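PDB 3S4O: protein tyrosine phosphatase PRL-1 from Leishmania major, which dephosphorylates phosphotyrosine residues of proteins and may act as a virulence factor that supports survival of the parasite inside host macrophages. Local coordinates for residues P18-L26 with W90-Q101. Residues are numbered along the deposited sequence; the frame is centred on the assembly and turned at random.
Sequences PSRVLFHFL and WLKLLDTELARQ
F23 and F25 both turn CG anti to the carbonyl carbon, beside the backbone N (chi1 -42° for F23), and their rings reach the helix: F23 against L94, E97 and L98, F25 against W90 and L94. F23 pushes its CZ to 3.5 Å from the backbone O of L94; CD2 of L94 lies over one face of the ring, off-centre toward the rim, while CB of E97 comes to its edge. A flat aromatic ring suits this place: its rim can lie close to the helix backbone while a face takes a methyl of L94. F25 brings CE1 to 3.6 Å from CH2 of W90, whose broad indole spans the gap to the strand, the ring planes inclined at 44°. L94 joins them, CD1 4.1 Å from CZ of F25, its branched end serving both phenylalanines. Beside the bulge formed by L22 and F23 opposite C12, CG of L22 packs on CD1 of L98 at 4.0 Å, leucine against leucine giving apolar surface. Polar grip comes from Q101, whose chain, extended beyond CG, delivers NE2 to the backbone O of L22 at 2.9 Å. The bond is fairly straight, 153° at the hydrogen, with the donor in the carbonyl plane; an amide fits because it donates without bringing a charge into a buried spot. NE1 of W90 bonds to the backbone O of L126; E97 gives OE2 to NE2 of H50, and R100 holds its OE1 side-on through NE and NH2. The contact packs helix 84-103 on the central sheet of the phosphatase fold: I112 of strand 111-115 touches F23 and L94, and A130 of helix 122-133 meets F25 and L94.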
ATOM      1  N   PRO A  18     -13.690  -2.341 -14.898  1.00 80.52           N
ATOM      2  CA  PRO A  18     -13.533  -1.408 -13.768  1.00 76.39           C
ATOM      3  C   PRO A  18     -14.540  -1.672 -12.650  1.00 77.14           C
ATOM      4  O   PRO A  18     -14.473  -1.067 -11.573  1.00 73.90           O
ATOM      5  CB  PRO A  18     -13.784  -0.050 -14.416  1.00 81.47           C
ATOM      6  CG  PRO A  18     -14.785  -0.340 -15.471  1.00 90.03           C
ATOM      7  CD  PRO A  18     -14.471  -1.729 -15.989  1.00 88.78           C
ATOM      8  N   SER A  19     -15.462  -2.584 -12.937  1.00 82.54           N
ATOM      9  CA  SER A  19     -16.360  -3.157 -11.936  1.00 85.67           C
ATOM     10  C   SER A  19     -15.584  -3.900 -10.845  1.00 79.33           C
ATOM     11  O   SER A  19     -15.978  -3.932  -9.676  1.00 79.49           O
ATOM     12  CB  SER A  19     -17.320  -4.134 -12.603  1.00 94.01           C
ATOM     13  OG  SER A  19     -18.252  -4.642 -11.676  1.00 99.53           O
ATOM     14  N   ARG A  20     -14.471  -4.495 -11.258  1.00 75.06           N
ATOM     15  CA  ARG A  20     -13.760  -5.488 -10.457  1.00 71.93           C
ATOM     16  C   ARG A  20     -12.542  -4.890  -9.776  1.00 64.02           C
ATOM     17  O   ARG A  20     -11.679  -4.302 -10.433  1.00 60.55           O
ATOM     18  CB  ARG A  20     -13.357  -6.676 -11.350  1.00 76.13           C
ATOM     19  CG  ARG A  20     -13.058  -8.007 -10.647  1.00 79.69           C
ATOM     20  CD  ARG A  20     -11.665  -8.616 -11.036  1.00 78.18           C
ATOM     21  NE  ARG A  20     -11.199  -9.645 -10.096  1.00 81.13           N
ATOM     22  CZ  ARG A  20     -11.558 -10.931 -10.134  1.00 89.58           C
ATOM     23  NH1 ARG A  20     -12.407 -11.382 -11.060  1.00 96.15           N
ATOM     24  NH2 ARG A  20     -11.066 -11.781  -9.236  1.00 92.83           N
ATOM     25  N   VAL A  21     -12.498  -5.035  -8.452  1.00 41.63           N
ATOM     26  CA  VAL A  21     -11.352  -4.616  -7.654  1.00 38.77           C
ATOM     27  C   VAL A  21     -10.257  -5.679  -7.654  1.00 37.17           C
ATOM     28  O   VAL A  21     -10.522  -6.850  -7.335  1.00 37.55           O
ATOM     29  CB  VAL A  21     -11.746  -4.342  -6.194  1.00 38.08           C
ATOM     30  CG1 VAL A  21     -10.509  -3.930  -5.381  1.00 35.31           C
ATOM     31  CG2 VAL A  21     -12.849  -3.281  -6.124  1.00 39.17           C
ATOM     32  N   LEU A  22      -9.037  -5.248  -7.991  1.00 35.18           N
ATOM     33  CA  LEU A  22      -7.843  -6.099  -7.946  1.00 33.46           C
ATOM     34  C   LEU A  22      -7.264  -6.180  -6.537  1.00 31.86           C
ATOM     35  O   LEU A  22      -6.984  -7.272  -6.037  1.00 31.66           O
ATOM     36  CB  LEU A  22      -6.748  -5.556  -8.866  1.00 34.03           C
ATOM     37  CG  LEU A  22      -6.573  -6.027 -10.315  1.00 35.52           C
ATOM     38  CD1 LEU A  22      -7.787  -6.738 -10.858  1.00 37.37           C
ATOM     39  CD2 LEU A  22      -6.178  -4.845 -11.180  1.00 35.96           C
ATOM     40  N   PHE A  23      -7.050  -5.009  -5.930  1.00 30.61           N
ATOM     41  CA  PHE A  23      -6.547  -4.878  -4.554  1.00 29.01           C
ATOM     42  C   PHE A  23      -7.257  -3.750  -3.813  1.00 28.69           C
ATOM     43  O   PHE A  23      -7.594  -2.720  -4.406  1.00 29.26           O
ATOM     44  CB  PHE A  23      -5.052  -4.514  -4.506  1.00 28.38           C
ATOM     45  CG  PHE A  23      -4.204  -5.238  -5.489  1.00 28.78           C
ATOM     46  CD1 PHE A  23      -3.760  -6.519  -5.210  1.00 28.98           C
ATOM     47  CD2 PHE A  23      -3.798  -4.621  -6.680  1.00 29.31           C
ATOM     48  CE1 PHE A  23      -2.952  -7.194  -6.107  1.00 28.81           C
ATOM     49  CE2 PHE A  23      -2.989  -5.291  -7.589  1.00 29.10           C
ATOM     50  CZ  PHE A  23      -2.574  -6.584  -7.299  1.00 29.06           C
ATOM     51  N   HIS A  24      -7.443  -3.932  -2.511  1.00 27.95           N
ATOM     52  CA  HIS A  24      -7.883  -2.856  -1.637  1.00 28.21           C
ATOM     53  C   HIS A  24      -6.634  -2.345  -0.926  1.00 27.82           C
ATOM     54  O   HIS A  24      -5.994  -3.096  -0.202  1.00 27.20           O
ATOM     55  CB  HIS A  24      -8.880  -3.336  -0.573  1.00 28.76           C
ATOM     56  CG  HIS A  24     -10.193  -3.827  -1.106  1.00 29.70           C
ATOM     57  ND1 HIS A  24     -11.150  -2.992  -1.644  1.00 31.37           N
ATOM     58  CD2 HIS A  24     -10.740  -5.067  -1.109  1.00 30.61           C
ATOM     59  CE1 HIS A  24     -12.221  -3.702  -1.973  1.00 32.73           C
ATOM     60  NE2 HIS A  24     -11.995  -4.966  -1.663  1.00 32.08           N
ATOM     61  N   PHE A  25      -6.289  -1.076  -1.120  1.00 28.17           N
ATOM     62  CA  PHE A  25      -5.172  -0.485  -0.377  1.00 27.79           C
ATOM     63  C   PHE A  25      -5.631   0.368   0.790  1.00 29.50           C
ATOM     64  O   PHE A  25      -6.534   1.200   0.658  1.00 30.18           O
ATOM     65  CB  PHE A  25      -4.264   0.332  -1.288  1.00 27.48           C
ATOM     66  CG  PHE A  25      -3.581  -0.496  -2.329  1.00 26.74           C
ATOM     67  CD1 PHE A  25      -2.626  -1.429  -1.960  1.00 25.64           C
ATOM     68  CD2 PHE A  25      -3.917  -0.368  -3.669  1.00 27.55           C
ATOM     69  CE1 PHE A  25      -2.001  -2.216  -2.902  1.00 25.75           C
ATOM     70  CE2 PHE A  25      -3.293  -1.149  -4.626  1.00 27.74           C
ATOM     71  CZ  PHE A  25      -2.338  -2.081  -4.244  1.00 26.99           C
ATOM     72  N   LEU A  26      -5.004   0.129   1.937  1.00 29.62           N
ATOM     73  CA  LEU A  26      -5.219   0.920   3.129  1.00 31.30           C
ATOM     74  C   LEU A  26      -3.968   1.708   3.434  1.00 31.68           C
ATOM     75  O   LEU A  26      -2.933   1.116   3.730  1.00 33.75           O
ATOM     76  CB  LEU A  26      -5.512   0.025   4.325  1.00 32.77           C
ATOM     77  CG  LEU A  26      -6.947  -0.327   4.662  1.00 34.77           C
ATOM     78  CD1 LEU A  26      -6.913  -1.274   5.869  1.00 35.05           C
ATOM     79  CD2 LEU A  26      -7.773   0.934   4.985  1.00 37.18           C
ATOM     80  N   TRP A  90       7.748  -4.607  -4.220  1.00 25.65           N
ATOM     81  CA  TRP A  90       6.338  -4.212  -4.209  1.00 24.78           C
ATOM     82  C   TRP A  90       5.615  -4.837  -5.368  1.00 26.10           C
ATOM     83  O   TRP A  90       4.573  -5.464  -5.184  1.00 26.84           O
ATOM     84  CB  TRP A  90       6.243  -2.682  -4.274  1.00 24.36           C
ATOM     85  CG  TRP A  90       4.878  -2.006  -4.254  1.00 23.72           C
ATOM     86  CD1 TRP A  90       4.455  -1.033  -5.111  1.00 24.22           C
ATOM     87  CD2 TRP A  90       3.825  -2.155  -3.283  1.00 23.31           C
ATOM     88  NE1 TRP A  90       3.196  -0.608  -4.768  1.00 23.96           N
ATOM     89  CE2 TRP A  90       2.788  -1.284  -3.650  1.00 23.35           C
ATOM     90  CE3 TRP A  90       3.656  -2.949  -2.154  1.00 23.47           C
ATOM     91  CZ2 TRP A  90       1.603  -1.181  -2.923  1.00 23.29           C
ATOM     92  CZ3 TRP A  90       2.461  -2.855  -1.440  1.00 23.22           C
ATOM     93  CH2 TRP A  90       1.461  -1.973  -1.824  1.00 23.06           C
ATOM     94  N   LEU A  91       6.185  -4.704  -6.562  1.00 26.90           N
ATOM     95  CA  LEU A  91       5.585  -5.298  -7.748  1.00 27.75           C
ATOM     96  C   LEU A  91       5.576  -6.827  -7.652  1.00 28.50           C
ATOM     97  O   LEU A  91       4.622  -7.476  -8.097  1.00 27.74           O
ATOM     98  CB  LEU A  91       6.311  -4.861  -9.030  1.00 29.28           C
ATOM     99  CG  LEU A  91       6.334  -3.377  -9.415  1.00 29.45           C
ATOM    100  CD1 LEU A  91       7.327  -3.166 -10.593  1.00 30.88           C
ATOM    101  CD2 LEU A  91       4.967  -2.863  -9.774  1.00 29.59           C
ATOM    102  N   LYS A  92       6.626  -7.396  -7.062  1.00 28.89           N
ATOM    103  CA  LYS A  92       6.701  -8.855  -6.894  1.00 30.94           C
ATOM    104  C   LYS A  92       5.541  -9.354  -6.025  1.00 30.19           C
ATOM    105  O   LYS A  92       4.875 -10.332  -6.363  1.00 30.98           O
ATOM    106  CB  LYS A  92       8.035  -9.298  -6.271  1.00 31.34           C
ATOM    107  CG  LYS A  92       8.128 -10.819  -6.009  1.00 33.25           C
ATOM    108  CD  LYS A  92       8.228 -11.619  -7.304  1.00 34.86           C
ATOM    109  CE  LYS A  92       8.442 -13.099  -7.058  1.00 36.30           C
ATOM    110  NZ  LYS A  92       9.109 -13.783  -8.211  1.00 38.91           N
ATOM    111  N   LEU A  93       5.323  -8.663  -4.909  1.00 28.75           N
ATOM    112  CA  LEU A  93       4.225  -8.964  -3.987  1.00 27.88           C
ATOM    113  C   LEU A  93       2.856  -8.838  -4.676  1.00 27.73           C
ATOM    114  O   LEU A  93       1.989  -9.680  -4.518  1.00 27.68           O
ATOM    115  CB  LEU A  93       4.276  -8.022  -2.774  1.00 26.96           C
ATOM    116  CG  LEU A  93       3.096  -8.022  -1.795  1.00 27.08           C
ATOM    117  CD1 LEU A  93       2.977  -9.349  -1.049  1.00 27.58           C
ATOM    118  CD2 LEU A  93       3.216  -6.879  -0.813  1.00 26.40           C
ATOM    119  N   LEU A  94       2.676  -7.771  -5.438  1.00 27.26           N
ATOM    120  CA  LEU A  94       1.396  -7.520  -6.098  1.00 27.18           C
ATOM    121  C   LEU A  94       1.135  -8.489  -7.251  1.00 27.76           C
ATOM    122  O   LEU A  94       0.010  -8.937  -7.444  1.00 29.43           O
ATOM    123  CB  LEU A  94       1.325  -6.054  -6.575  1.00 26.68           C
ATOM    124  CG  LEU A  94       1.338  -5.012  -5.435  1.00 25.60           C
ATOM    125  CD1 LEU A  94       1.065  -3.592  -5.945  1.00 25.67           C
ATOM    126  CD2 LEU A  94       0.367  -5.356  -4.318  1.00 25.08           C
ATOM    127  N   ASP A  95       2.178  -8.815  -8.008  1.00 28.14           N
ATOM    128  CA  ASP A  95       2.112  -9.838  -9.047  1.00 29.80           C
ATOM    129  C   ASP A  95       1.676 -11.174  -8.437  1.00 30.61           C
ATOM    130  O   ASP A  95       0.880 -11.897  -9.018  1.00 31.36           O
ATOM    131  CB  ASP A  95       3.473 -10.046  -9.735  1.00 30.78           C
ATOM    132  CG  ASP A  95       3.861  -8.893 -10.676  1.00 32.05           C
ATOM    133  OD1 ASP A  95       3.027  -7.984 -10.922  1.00 31.47           O
ATOM    134  OD2 ASP A  95       5.029  -8.881 -11.150  1.00 33.48           O
ATOM    135  N   THR A  96       2.218 -11.494  -7.267  1.00 30.60           N
ATOM    136  CA  THR A  96       1.968 -12.790  -6.634  1.00 32.37           C
ATOM    137  C   THR A  96       0.539 -12.856  -6.142  1.00 32.99           C
ATOM    138  O   THR A  96      -0.136 -13.871  -6.291  1.00 34.66           O
ATOM    139  CB  THR A  96       2.939 -13.028  -5.448  1.00 31.48           C
ATOM    140  OG1 THR A  96       4.296 -12.991  -5.926  1.00 31.70           O
ATOM    141  CG2 THR A  96       2.671 -14.364  -4.776  1.00 31.70           C
ATOM    142  N   GLU A  97       0.077 -11.752  -5.578  1.00 33.20           N
ATOM    143  CA  GLU A  97      -1.301 -11.658  -5.103  1.00 34.42           C
ATOM    144  C   GLU A  97      -2.280 -11.720  -6.279  1.00 35.93           C
ATOM    145  O   GLU A  97      -3.371 -12.289  -6.178  1.00 35.35           O
ATOM    146  CB  GLU A  97      -1.507 -10.369  -4.298  1.00 34.90           C
ATOM    147  CG  GLU A  97      -1.034 -10.451  -2.837  1.00 35.40           C
ATOM    148  CD  GLU A  97      -1.674 -11.607  -2.068  1.00 38.75           C
ATOM    149  OE1 GLU A  97      -2.920 -11.713  -2.077  1.00 39.39           O
ATOM    150  OE2 GLU A  97      -0.932 -12.428  -1.474  1.00 40.43           O
ATOM    151  N   LEU A  98      -1.863 -11.155  -7.405  1.00 37.27           N
ATOM    152  CA  LEU A  98      -2.675 -11.169  -8.623  1.00 39.57           C
ATOM    153  C   LEU A  98      -2.808 -12.579  -9.175  1.00 39.86           C
ATOM    154  O   LEU A  98      -3.885 -12.989  -9.595  1.00 40.91           O
ATOM    155  CB  LEU A  98      -2.058 -10.256  -9.681  1.00 42.63           C
ATOM    156  CG  LEU A  98      -2.934  -9.928 -10.884  1.00 45.76           C
ATOM    157  CD1 LEU A  98      -4.256  -9.314 -10.453  1.00 44.78           C
ATOM    158  CD2 LEU A  98      -2.159  -8.961 -11.805  1.00 47.82           C
ATOM    159  N   ALA A  99      -1.703 -13.320  -9.168  1.00 39.11           N
ATOM    160  CA  ALA A  99      -1.710 -14.720  -9.607  1.00 39.70           C
ATOM    161  C   ALA A  99      -2.509 -15.594  -8.642  1.00 39.09           C
ATOM    162  O   ALA A  99      -3.134 -16.561  -9.061  1.00 40.76           O
ATOM    163  CB  ALA A  99      -0.278 -15.251  -9.755  1.00 39.03           C
ATOM    164  N   ARG A 100      -2.479 -15.254  -7.353  1.00 37.59           N
ATOM    165  CA  ARG A 100      -3.228 -16.008  -6.337  1.00 38.55           C
ATOM    166  C   ARG A 100      -4.728 -15.998  -6.653  1.00 39.85           C
ATOM    167  O   ARG A 100      -5.401 -17.023  -6.533  1.00 40.71           O
ATOM    168  CB  ARG A 100      -2.988 -15.450  -4.928  1.00 36.97           C
ATOM    169  CG  ARG A 100      -3.482 -16.365  -3.810  1.00 37.83           C
ATOM    170  CD  ARG A 100      -3.005 -15.926  -2.424  1.00 37.39           C
ATOM    171  NE  ARG A 100      -3.588 -14.653  -1.997  1.00 36.50           N
ATOM    172  CZ  ARG A 100      -4.510 -14.484  -1.047  1.00 36.09           C
ATOM    173  NH1 ARG A 100      -5.003 -15.505  -0.367  1.00 35.87           N
ATOM    174  NH2 ARG A 100      -4.939 -13.251  -0.765  1.00 36.27           N
ATOM    175  N   GLN A 101      -5.218 -14.838  -7.075  1.00 40.28           N
ATOM    176  CA  GLN A 101      -6.637 -14.633  -7.384  1.00 42.95           C
ATOM    177  C   GLN A 101      -7.039 -15.344  -8.657  1.00 46.15           C
ATOM    178  O   GLN A 101      -8.109 -15.945  -8.725  1.00 48.00           O
ATOM    179  CB  GLN A 101      -6.957 -13.140  -7.556  1.00 44.15           C
ATOM    180  CG  GLN A 101      -7.078 -12.348  -6.267  1.00 44.49           C
ATOM    181  CD  GLN A 101      -7.268 -10.861  -6.528  1.00 47.28           C
ATOM    182  OE1 GLN A 101      -8.324 -10.430  -6.994  1.00 54.52           O
ATOM    183  NE2 GLN A 101      -6.237 -10.072  -6.247  1.00 46.78           N
TER